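Local coordinates for glucose import ATP-binding protein GlcV (PDB 1OXV) that hydrolyses ATP to power glucose uptake, as the energy-coupling subunit of the archaeal ABC transporter GlcSTUV, at residues A[82-87]-A[161-166]; A[46-51]-A[195-200]; A[1-6]-A[28-33]. All coordinates share one frame; numbering follows the deposited sequence.

Contact 1: A[82-87]-A[161-166]. With ANP (phosphoaminophosphonic acid-adenylate ester), chain T.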
loop_
_atom_site.group_PDB
_atom_site.type_symbol
_atom_site.label_atom_id
_atom_site.label_comp_id
_atom_site.label_asym_id
_atom_site.label_seq_id
_atom_site.Cartn_x
_atom_site.Cartn_y
_atom_site.Cartn_z
ATOM N N ARG A 82 24.492 6.972 -2.532
ATOM C CA ARG A 82 23.150 7.158 -3.179
ATOM C C ARG A 82 22.210 8.274 -2.589
ATOM O O ARG A 82 21.147 8.573 -3.119
ATOM C CB ARG A 82 22.428 5.811 -3.166
ATOM C CG ARG A 82 22.956 4.857 -4.237
ATOM C CD ARG A 82 22.003 3.680 -4.477
ATOM N NE ARG A 82 22.664 2.635 -5.263
ATOM C CZ ARG A 82 21.912 1.593 -5.663
ATOM N NH1 ARG A 82 20.629 1.540 -5.350
ATOM N NH2 ARG A 82 22.467 0.616 -6.388
ATOM N N LYS A 83 22.556 8.854 -1.464
ATOM C CA LYS A 83 21.745 9.904 -0.803
ATOM C C LYS A 83 20.361 9.355 -0.442
ATOM O O LYS A 83 19.315 9.913 -0.819
ATOM C CB LYS A 83 21.627 11.180 -1.648
ATOM C CG LYS A 83 22.986 11.814 -1.989
ATOM C CD LYS A 83 22.887 13.320 -2.202
ATOM C CE LYS A 83 24.176 13.898 -2.772
ATOM N NZ LYS A 83 24.390 15.323 -2.382
ATOM N N ILE A 84 20.375 8.262 0.307
ATOM C CA ILE A 84 19.148 7.601 0.721
ATOM C C ILE A 84 19.063 7.452 2.238
ATOM O O ILE A 84 20.053 7.213 2.891
ATOM C CB ILE A 84 19.086 6.199 0.122
ATOM C CG1 ILE A 84 19.055 6.241 -1.406
ATOM C CG2 ILE A 84 17.868 5.486 0.629
ATOM C CD1 ILE A 84 19.066 4.851 -2.031
ATOM N N GLY A 85 17.858 7.577 2.770
ATOM C CA GLY A 85 17.566 7.293 4.166
ATOM C C GLY A 85 16.563 6.149 4.206
ATOM O O GLY A 85 15.669 6.050 3.354
ATOM N N MET A 86 16.702 5.257 5.173
ATOM C CA MET A 86 15.782 4.143 5.248
ATOM C C MET A 86 15.329 3.842 6.666
ATOM O O MET A 86 16.064 4.038 7.626
ATOM C CB MET A 86 16.389 2.892 4.605
ATOM C CG MET A 86 17.875 2.730 4.831
ATOM S SD MET A 86 18.634 1.570 3.669
ATOM C CE MET A 86 20.347 2.069 3.761
ATOM N N VAL A 87 14.076 3.416 6.758
ATOM C CA VAL A 87 13.476 2.902 7.988
ATOM C C VAL A 87 12.933 1.547 7.570
ATOM O O VAL A 87 11.905 1.463 6.888
ATOM C CB VAL A 87 12.344 3.773 8.530
ATOM C CG1 VAL A 87 11.709 3.114 9.748
ATOM C CG2 VAL A 87 12.850 5.157 8.905
ATOM N N LEU A 161 16.131 10.770 -1.058
ATOM C CA LEU A 161 15.167 9.693 -1.108
ATOM C C LEU A 161 14.992 9.057 0.258
ATOM O O LEU A 161 15.965 8.756 0.939
ATOM C CB LEU A 161 15.681 8.633 -2.087
ATOM C CG LEU A 161 14.970 7.288 -2.147
ATOM C CD1 LEU A 161 13.498 7.439 -2.492
ATOM C CD2 LEU A 161 15.664 6.396 -3.180
ATOM N N LEU A 162 13.744 8.835 0.642
ATOM C CA LEU A 162 13.423 8.186 1.905
ATOM C C LEU A 162 12.633 6.893 1.618
ATOM O O LEU A 162 11.642 6.906 0.882
ATOM C CB LEU A 162 12.628 9.149 2.794
ATOM C CG LEU A 162 12.142 8.583 4.124
ATOM C CD1 LEU A 162 13.298 8.169 4.983
ATOM C CD2 LEU A 162 11.302 9.621 4.864
ATOM N N LEU A 163 13.118 5.782 2.142
ATOM C CA LEU A 163 12.506 4.477 1.944
ATOM C C LEU A 163 11.914 3.952 3.250
ATOM O O LEU A 163 12.626 3.787 4.248
ATOM C CB LEU A 163 13.541 3.470 1.429
ATOM C CG LEU A 163 14.337 3.910 0.204
ATOM C CD1 LEU A 163 15.431 2.893 -0.119
ATOM C CD2 LEU A 163 13.436 4.122 -1.004
ATOM N N LEU A 164 10.618 3.664 3.224
ATOM C CA LEU A 164 9.926 3.143 4.385
ATOM C C LEU A 164 9.340 1.766 4.088
ATOM O O LEU A 164 8.398 1.625 3.305
ATOM C CB LEU A 164 8.816 4.094 4.841
ATOM C CG LEU A 164 9.221 5.550 5.061
ATOM C CD1 LEU A 164 8.060 6.346 5.611
ATOM C CD2 LEU A 164 10.386 5.642 6.002
ATOM N N ASP A 165 9.877 0.752 4.739
ATOM C CA ASP A 165 9.379 -0.606 4.545
ATOM C C ASP A 165 8.476 -1.001 5.711
ATOM O O ASP A 165 8.939 -1.324 6.804
ATOM C CB ASP A 165 10.538 -1.603 4.374
ATOM C CG ASP A 165 10.078 -2.962 3.849
ATOM O OD1 ASP A 165 8.851 -3.164 3.681
ATOM O OD2 ASP A 165 10.879 -3.883 3.556
ATOM N N GLU A 166 7.174 -0.960 5.460
ATOM C CA GLU A 166 6.167 -1.309 6.451
ATOM C C GLU A 166 6.450 -0.639 7.785
ATOM O O GLU A 166 6.674 -1.315 8.784
ATOM C CB GLU A 166 6.100 -2.822 6.635
ATOM C CG GLU A 166 5.888 -3.588 5.342
ATOM C CD GLU A 166 5.122 -4.883 5.546
ATOM O OE1 GLU A 166 4.194 -4.887 6.381
ATOM O OE2 GLU A 166 5.441 -5.893 4.873
HETATM P PG ANP T . 6.387 -9.408 3.411
HETATM O O1G ANP T . 5.194 -8.613 2.986
HETATM O O2G ANP T . 6.038 -10.549 4.324
HETATM O O3G ANP T . 7.327 -8.516 4.119
HETATM P PB ANP T . 7.843 -9.223 0.861
HETATM O O1B ANP T . 6.827 -8.704 -0.075
HETATM O O2B ANP T . 8.641 -8.120 1.454
HETATM N N3B ANP T . 7.086 -10.098 2.065
HETATM P PA ANP T . 10.239 -10.421 0.047
HETATM O O1A ANP T . 10.766 -9.440 -0.941
HETATM O O2A ANP T . 10.950 -10.291 1.327
HETATM O O3A ANP T . 8.697 -10.286 0.105
HETATM O "O5'" ANP T . 10.585 -11.797 -0.499
HETATM C "C5'" ANP T . 10.189 -12.081 -1.818
HETATM C "C4'" ANP T . 10.447 -13.548 -2.185
HETATM O "O4'" ANP T . 11.843 -13.763 -2.249
HETATM C "C3'" ANP T . 9.984 -14.569 -1.159
HETATM O "O3'" ANP T . 9.693 -15.797 -1.821
HETATM C "C2'" ANP T . 11.177 -14.751 -0.250
HETATM O "O2'" ANP T . 11.230 -16.017 0.386
HETATM C "C1'" ANP T . 12.324 -14.631 -1.230
HETATM N N9 ANP T . 13.545 -14.078 -0.649
HETATM C C8 ANP T . 13.748 -12.806 -0.240
HETATM N N7 ANP T . 15.023 -12.658 0.208
HETATM C C5 ANP T . 15.636 -13.846 0.064
HETATM C C6 ANP T . 16.977 -14.402 0.335
HETATM N N6 ANP T . 17.984 -13.602 0.873
HETATM N N1 ANP T . 17.192 -15.690 0.035
HETATM C C2 ANP T . 16.250 -16.482 -0.491
HETATM N N3 ANP T . 15.004 -16.045 -0.747
HETATM C C4 ANP T . 14.663 -14.776 -0.506
#
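Gly-85 and Val-87 each use both the backbone N and the backbone O toward strand 161-165, joining two parallel strands in the mixed sheet of the ABC ATPase P-loop core. Gly-85 N donates to Leu-161 O at 2.9 Å, and Gly-85 O accepts from Leu-163 N at 2.8 Å. The pattern then repeats two residues on: Val-87 N reaches Leu-163 O, and Val-87 O takes the amide of Asp-165 at 3.0 Å. A weak bond from Leu-161 N to Lys-83 O opens the series. Leu-162 and Leu-164 turn their own backbone N and O the other way, to strand 193-198. On the face carrying Ile-84, Leu-161 and Leu-163, Ile-84 holds CG1 anti to the carbonyl carbon (chi1 -62°) and alongside Leu-161, which turns CG2 to Leu-163 CD1, 3.6 Å away; helix 44-52 covers this face. Asp-165, in the position of the Walker B aspartate, is hydrogen-bonded through OD2 to Thr-45 OG1 and lies near the bound magnesium. The following Glu-166, inferred to bind ATP, approaches the gamma-phosphate of the nucleotide analogue. On the opposite face, Leu-164 CD2 sits 3.7 Å from Val-87 CB.

Contact 2: A[46-51]-A[195-200]. With ANP (phosphoaminophosphonic acid-adenylate ester), chain T.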
loop_
_atom_site.group_PDB
_atom_site.type_symbol
_atom_site.label_atom_id
_atom_site.label_comp_id
_atom_site.label_asym_id
_atom_site.label_seq_id
_atom_site.Cartn_x
_atom_site.Cartn_y
_atom_site.Cartn_z
ATOM N N THR A 46 12.439 -6.957 -1.276
ATOM C CA THR A 46 13.479 -7.177 -2.253
ATOM C C THR A 46 13.610 -5.920 -3.126
ATOM O O THR A 46 14.709 -5.432 -3.397
ATOM C CB THR A 46 13.154 -8.405 -3.095
ATOM O OG1 THR A 46 13.115 -9.572 -2.249
ATOM C CG2 THR A 46 14.271 -8.663 -4.094
ATOM N N PHE A 47 12.480 -5.403 -3.554
ATOM C CA PHE A 47 12.457 -4.196 -4.352
ATOM C C PHE A 47 13.123 -3.038 -3.623
ATOM O O PHE A 47 13.996 -2.357 -4.176
ATOM C CB PHE A 47 11.029 -3.862 -4.723
ATOM C CG PHE A 47 10.894 -2.638 -5.535
ATOM C CD1 PHE A 47 11.188 -2.644 -6.883
ATOM C CD2 PHE A 47 10.477 -1.475 -4.960
ATOM C CE1 PHE A 47 11.063 -1.501 -7.624
ATOM C CE2 PHE A 47 10.347 -0.343 -5.704
ATOM C CZ PHE A 47 10.636 -0.356 -7.032
ATOM N N MET A 48 12.718 -2.816 -2.379
ATOM C CA MET A 48 13.238 -1.742 -1.538
ATOM C C MET A 48 14.759 -1.833 -1.374
ATOM O O MET A 48 15.470 -0.836 -1.369
ATOM C CB MET A 48 12.560 -1.836 -0.171
ATOM C CG MET A 48 11.101 -1.378 -0.207
ATOM S SD MET A 48 10.922 0.273 -0.897
ATOM C CE MET A 48 10.706 1.166 0.649
ATOM N N ARG A 49 15.250 -3.051 -1.155
ATOM C CA ARG A 49 16.667 -3.279 -0.956
ATOM C C ARG A 49 17.470 -2.986 -2.226
ATOM O O ARG A 49 18.621 -2.531 -2.158
ATOM C CB ARG A 49 16.931 -4.714 -0.462
ATOM C CG ARG A 49 16.544 -4.962 0.983
ATOM C CD ARG A 49 16.687 -6.424 1.454
ATOM N NE ARG A 49 18.038 -6.961 1.321
ATOM C CZ ARG A 49 19.015 -6.728 2.191
ATOM N NH1 ARG A 49 18.794 -5.979 3.257
ATOM N NH2 ARG A 49 20.212 -7.247 2.002
ATOM N N ILE A 50 16.874 -3.255 -3.380
ATOM C CA ILE A 50 17.537 -2.950 -4.640
ATOM C C ILE A 50 17.588 -1.427 -4.815
ATOM O O ILE A 50 18.611 -0.860 -5.232
ATOM C CB ILE A 50 16.853 -3.668 -5.807
ATOM C CG1 ILE A 50 17.264 -5.144 -5.816
ATOM C CG2 ILE A 50 17.201 -3.012 -7.129
ATOM C CD1 ILE A 50 16.445 -6.003 -6.724
ATOM N N ILE A 51 16.512 -0.744 -4.460
ATOM C CA ILE A 51 16.534 0.710 -4.562
ATOM C C ILE A 51 17.584 1.274 -3.600
ATOM O O ILE A 51 18.296 2.203 -3.942
ATOM C CB ILE A 51 15.184 1.325 -4.244
ATOM C CG1 ILE A 51 14.104 0.809 -5.196
ATOM C CG2 ILE A 51 15.278 2.851 -4.311
ATOM C CD1 ILE A 51 14.433 0.964 -6.619
ATOM N N LEU A 195 9.334 6.483 -0.973
ATOM C CA LEU A 195 8.832 5.183 -1.352
ATOM C C LEU A 195 8.366 4.478 -0.077
ATOM O O LEU A 195 9.139 4.303 0.864
ATOM C CB LEU A 195 9.931 4.386 -2.029
ATOM C CG LEU A 195 9.528 3.437 -3.150
ATOM C CD1 LEU A 195 10.787 2.885 -3.855
ATOM C CD2 LEU A 195 8.637 2.327 -2.650
ATOM N N VAL A 196 7.088 4.113 -0.024
ATOM C CA VAL A 196 6.661 3.322 1.121
ATOM C C VAL A 196 5.997 2.021 0.675
ATOM O O VAL A 196 5.248 1.975 -0.292
ATOM C CB VAL A 196 5.675 4.158 1.937
ATOM C CG1 VAL A 196 4.875 5.070 1.011
ATOM C CG2 VAL A 196 4.722 3.248 2.689
ATOM N N VAL A 197 6.355 0.971 1.396
ATOM C CA VAL A 197 5.858 -0.351 1.099
ATOM C C VAL A 197 4.958 -0.821 2.207
ATOM O O VAL A 197 5.150 -0.480 3.378
ATOM C CB VAL A 197 6.995 -1.384 0.905
ATOM C CG1 VAL A 197 7.553 -1.273 -0.474
ATOM C CG2 VAL A 197 8.085 -1.188 1.932
ATOM N N SER A 198 3.952 -1.594 1.827
ATOM C CA SER A 198 3.035 -2.148 2.794
ATOM C C SER A 198 2.121 -3.195 2.192
ATOM O O SER A 198 1.887 -3.223 0.986
ATOM C CB SER A 198 2.152 -1.047 3.375
ATOM O OG SER A 198 1.151 -1.631 4.184
ATOM N N HIS A 199 1.608 -4.057 3.058
ATOM C CA HIS A 199 0.571 -4.998 2.675
ATOM C C HIS A 199 -0.744 -4.414 3.191
ATOM O O HIS A 199 -1.764 -5.094 3.210
ATOM C CB HIS A 199 0.822 -6.379 3.288
ATOM C CG HIS A 199 0.945 -6.354 4.778
ATOM N ND1 HIS A 199 2.101 -6.714 5.436
ATOM C CD2 HIS A 199 0.059 -6.003 5.739
ATOM C CE1 HIS A 199 1.921 -6.589 6.739
ATOM N NE2 HIS A 199 0.690 -6.160 6.950
ATOM N N ASP A 200 -0.709 -3.145 3.605
ATOM C CA ASP A 200 -1.893 -2.466 4.137
ATOM C C ASP A 200 -2.321 -1.261 3.302
ATOM O O ASP A 200 -1.597 -0.277 3.224
ATOM C CB ASP A 200 -1.622 -1.989 5.559
ATOM C CG ASP A 200 -2.811 -1.274 6.155
ATOM O OD1 ASP A 200 -3.942 -1.667 5.820
ATOM O OD2 ASP A 200 -2.722 -0.306 6.936
HETATM P PG ANP T . 6.387 -9.408 3.411
HETATM O O1G ANP T . 5.194 -8.613 2.986
HETATM O O2G ANP T . 6.038 -10.549 4.324
HETATM O O3G ANP T . 7.327 -8.516 4.119
HETATM P PB ANP T . 7.843 -9.223 0.861
HETATM O O1B ANP T . 6.827 -8.704 -0.075
HETATM O O2B ANP T . 8.641 -8.120 1.454
HETATM N N3B ANP T . 7.086 -10.098 2.065
HETATM P PA ANP T . 10.239 -10.421 0.047
HETATM O O1A ANP T . 10.766 -9.440 -0.941
HETATM O O2A ANP T . 10.950 -10.291 1.327
HETATM O O3A ANP T . 8.697 -10.286 0.105
HETATM O "O5'" ANP T . 10.585 -11.797 -0.499
HETATM C "C5'" ANP T . 10.189 -12.081 -1.818
HETATM C "C4'" ANP T . 10.447 -13.548 -2.185
HETATM O "O4'" ANP T . 11.843 -13.763 -2.249
HETATM C "C3'" ANP T . 9.984 -14.569 -1.159
HETATM O "O3'" ANP T . 9.693 -15.797 -1.821
HETATM C "C2'" ANP T . 11.177 -14.751 -0.250
HETATM O "O2'" ANP T . 11.230 -16.017 0.386
HETATM C "C1'" ANP T . 12.324 -14.631 -1.230
HETATM N N9 ANP T . 13.545 -14.078 -0.649
HETATM C C8 ANP T . 13.748 -12.806 -0.240
HETATM N N7 ANP T . 15.023 -12.658 0.208
HETATM C C5 ANP T . 15.636 -13.846 0.064
HETATM C C6 ANP T . 16.977 -14.402 0.335
HETATM N N6 ANP T . 17.984 -13.602 0.873
HETATM N N1 ANP T . 17.192 -15.690 0.035
HETATM C C2 ANP T . 16.250 -16.482 -0.491
HETATM N N3 ANP T . 15.004 -16.045 -0.747
HETATM C C4 ANP T . 14.663 -14.776 -0.506
#
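O1A, on the alpha-phosphate of the ATP analogue, is gripped twice by Thr-46: the hydroxyl OG1 donates to it at 2.7 Å and the backbone N of the same residue at 3.0 Å. The hydroxyl stands beside that backbone N, with OG1 anti to the carbonyl carbon (chi1 -63°), which brings both donors to a single oxygen. From this phosphate-binding end the helix runs back over strand 193-198, its segment 46-51 nearly antiparallel to 195-198 at 159°. Met-48 carries most of the packing, described here for one of two modelled conformers, as for Leu-195. Its chain is bent about both CB-CG and CG-SD; CG meets Val-197 CG1 at 3.6 Å, the two side chains reaching tip to tip, and SD slides past Leu-195, 3.5 Å from CD2. This is the P-loop arrangement of an ABC ATPase, in which the helix after the Walker A loop lies against the central sheet. Leu-163 of the neighbouring strand 161-165 also touches Met-48, extending the apolar surface beneath the helix. With an alanine at Val-197, the gap opened beneath Met-48 CG and CE is likely to leave the thioether end freer to turn. Leu-195, at the start of the strand segment, also turns CD1 to Phe-47 CE2 at 3.7 Å, obliquely to the ring. Ile-51 crosses Leu-195 at about a right angle and places CG1 4.1 Å from that same CD1. Within the helix, CG1 of Ile-51 also rests over one face of the Phe-47 ring, offset toward its rim.

Contact 3: A[1-6]-A[28-33]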
loop_
_atom_site.group_PDB
_atom_site.type_symbol
_atom_site.label_atom_id
_atom_site.label_comp_id
_atom_site.label_asym_id
_atom_site.label_seq_id
_atom_site.Cartn_x
_atom_site.Cartn_y
_atom_site.Cartn_z
ATOM N N MET A 1 13.326 14.799 -4.720
ATOM C CA MET A 1 14.507 15.443 -5.284
ATOM C C MET A 1 15.219 14.535 -6.288
ATOM O O MET A 1 16.196 14.911 -6.922
ATOM C CB MET A 1 15.453 15.792 -4.135
ATOM C CG MET A 1 15.198 17.193 -3.571
ATOM S SD MET A 1 16.182 17.526 -2.105
ATOM C CE MET A 1 15.325 16.420 -0.975
ATOM N N VAL A 2 14.823 13.271 -6.351
ATOM C CA VAL A 2 15.459 12.349 -7.273
ATOM C C VAL A 2 14.447 11.452 -7.975
ATOM O O VAL A 2 13.494 10.956 -7.381
ATOM C CB VAL A 2 16.524 11.498 -6.558
ATOM C CG1 VAL A 2 15.925 10.781 -5.370
ATOM C CG2 VAL A 2 17.179 10.509 -7.521
ATOM N N ARG A 3 14.675 11.271 -9.265
ATOM C CA ARG A 3 13.840 10.440 -10.118
ATOM C C ARG A 3 14.426 9.032 -10.115
ATOM O O ARG A 3 15.628 8.866 -10.218
ATOM C CB ARG A 3 13.879 11.055 -11.512
ATOM C CG ARG A 3 12.825 10.559 -12.487
ATOM C CD ARG A 3 12.602 11.511 -13.675
ATOM N NE ARG A 3 11.493 11.081 -14.520
ATOM C CZ ARG A 3 11.637 10.376 -15.632
ATOM N NH1 ARG A 3 12.847 10.021 -16.039
ATOM N NH2 ARG A 3 10.572 10.023 -16.340
ATOM N N ILE A 4 13.586 8.020 -9.968
ATOM C CA ILE A 4 14.069 6.643 -9.923
ATOM C C ILE A 4 13.544 5.871 -11.111
ATOM O O ILE A 4 12.336 5.661 -11.236
ATOM C CB ILE A 4 13.597 5.947 -8.666
ATOM C CG1 ILE A 4 13.865 6.814 -7.428
ATOM C CG2 ILE A 4 14.255 4.584 -8.531
ATOM C CD1 ILE A 4 15.333 7.015 -7.097
ATOM N N ILE A 5 14.450 5.430 -11.977
ATOM C CA ILE A 5 14.063 4.664 -13.145
ATOM C C ILE A 5 14.471 3.190 -13.002
ATOM O O ILE A 5 15.641 2.849 -12.944
ATOM C CB ILE A 5 14.656 5.294 -14.419
ATOM C CG1 ILE A 5 14.117 6.712 -14.628
ATOM C CG2 ILE A 5 14.323 4.444 -15.667
ATOM C CD1 ILE A 5 14.617 7.711 -13.640
ATOM N N VAL A 6 13.466 2.334 -12.934
ATOM C CA VAL A 6 13.636 0.896 -12.777
ATOM C C VAL A 6 13.332 0.280 -14.143
ATOM O O VAL A 6 12.186 0.300 -14.625
ATOM C CB VAL A 6 12.676 0.340 -11.699
ATOM C CG1 VAL A 6 12.865 -1.168 -11.489
ATOM C CG2 VAL A 6 12.865 1.071 -10.391
ATOM N N ILE A 28 9.611 6.419 -11.010
ATOM C CA ILE A 28 9.134 7.216 -9.887
ATOM C C ILE A 28 9.664 8.641 -10.025
ATOM O O ILE A 28 10.874 8.876 -10.182
ATOM C CB ILE A 28 9.588 6.614 -8.571
ATOM C CG1 ILE A 28 9.047 5.195 -8.441
ATOM C CG2 ILE A 28 9.096 7.451 -7.410
ATOM C CD1 ILE A 28 9.693 4.408 -7.335
ATOM N N GLU A 29 8.757 9.597 -9.990
ATOM C CA GLU A 29 9.134 10.983 -10.219
ATOM C C GLU A 29 9.839 11.632 -9.042
ATOM O O GLU A 29 9.655 11.228 -7.895
ATOM C CB GLU A 29 7.917 11.804 -10.629
ATOM C CG GLU A 29 7.452 11.518 -12.051
ATOM C CD GLU A 29 8.549 11.710 -13.092
ATOM O OE1 GLU A 29 9.384 12.627 -12.934
ATOM O OE2 GLU A 29 8.568 10.934 -14.077
ATOM N N ASN A 30 10.676 12.626 -9.329
ATOM C CA ASN A 30 11.370 13.340 -8.262
ATOM C C ASN A 30 10.374 14.040 -7.337
ATOM O O ASN A 30 9.491 14.773 -7.788
ATOM C CB ASN A 30 12.364 14.350 -8.830
ATOM C CG ASN A 30 11.771 15.187 -9.940
ATOM O OD1 ASN A 30 11.380 14.662 -10.979
ATOM N ND2 ASN A 30 11.716 16.503 -9.731
ATOM N N GLY A 31 10.514 13.798 -6.040
ATOM C CA GLY A 31 9.647 14.413 -5.043
ATOM C C GLY A 31 8.290 13.738 -4.893
ATOM O O GLY A 31 7.441 14.175 -4.112
ATOM N N GLU A 32 8.087 12.649 -5.609
ATOM C CA GLU A 32 6.811 11.935 -5.550
ATOM C C GLU A 32 6.676 11.063 -4.296
ATOM O O GLU A 32 7.666 10.555 -3.757
ATOM C CB GLU A 32 6.674 11.046 -6.794
ATOM C CG GLU A 32 5.417 10.192 -6.844
ATOM C CD GLU A 32 5.164 9.597 -8.222
ATOM O OE1 GLU A 32 6.138 9.219 -8.906
ATOM O OE2 GLU A 32 3.988 9.501 -8.633
ATOM N N ARG A 33 5.441 10.911 -3.836
ATOM C CA ARG A 33 5.131 9.993 -2.757
ATOM C C ARG A 33 4.595 8.747 -3.465
ATOM O O ARG A 33 3.466 8.755 -3.968
ATOM C CB ARG A 33 4.059 10.569 -1.850
ATOM C CG ARG A 33 4.430 11.855 -1.111
ATOM C CD ARG A 33 3.230 12.534 -0.463
ATOM N NE ARG A 33 3.626 13.668 0.363
ATOM C CZ ARG A 33 2.791 14.491 0.963
ATOM N NH1 ARG A 33 1.472 14.325 0.848
ATOM N NH2 ARG A 33 3.277 15.487 1.685
#
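Met-1 lies against the turn at 29-32, its carbonyl carbon 3.8 Å from Asn-30 CB, while its N is hydrogen-bonded to Thr-193 OG1. At Val-2 the carbonyl oxygen receives a CA-H...O contact from Asn-30 CA at 3.3 Å; Thr-193 OG1 bonds to this oxygen too, and to Gly-31 N. Arg-3, in the conformer described of two modelled, extends alongside Glu-29, its CG placed anti to the backbone N (chi1 -166°), and grips the carboxylate side-on in a salt bridge. NE lies 3.0 Å and NH2 3.2 Å from the same OE2, and a weak bond joins NE to OE1. The carboxylate comes to the guanidinium edge with the two planes turned 41° apart, and NH2 uses the syn lone pair of OE2. Ile-4, also modelled twice, begins the regular pairing as an antiparallel hydrogen-bonded pair with Ile-28: Ile-4 N donates to Ile-28 O at 2.9 Å, and Ile-28 N returns a bond to Ile-4 O at 2.8 Å. In this conformer their side chains share one sheet face, CB to CB. The pair joins the first strand to the end of strand 18-28 in the antiparallel beta subdomain of the ABC ATPase, just before a type II turn at 29-32 with Gly-31 at positive phi. With an apolar pair buried beside a partly exposed ion pair, the contact combines interior backbone bonding with a charge interaction that probably limits rotation of the Arg-3 guanidinium.

Overall arrangement
All three contacts lie in the ABC ATPase domain. Contact 3 comes first along the chain and closes before the other two begin; contact 1 then falls wholly within the span between the two segments of contact 2. Contacts 1 and 2 have centres about 9 Å apart and share the mixed sheet, where strands 161-165 and 193-198 are neighbours; both also touch the nucleotide analogue. Contact 3, centred about 12 Å from contact 1 and 14 Å from contact 2, belongs to the antiparallel sheet. The two sheets pack directly through Ile-4 on Leu-161 and Ile-28 on Leu-195, while Ile-51 touches Ile-4. Helix 44-52, packed on both sheets, carries Thr-46 at the nucleotide.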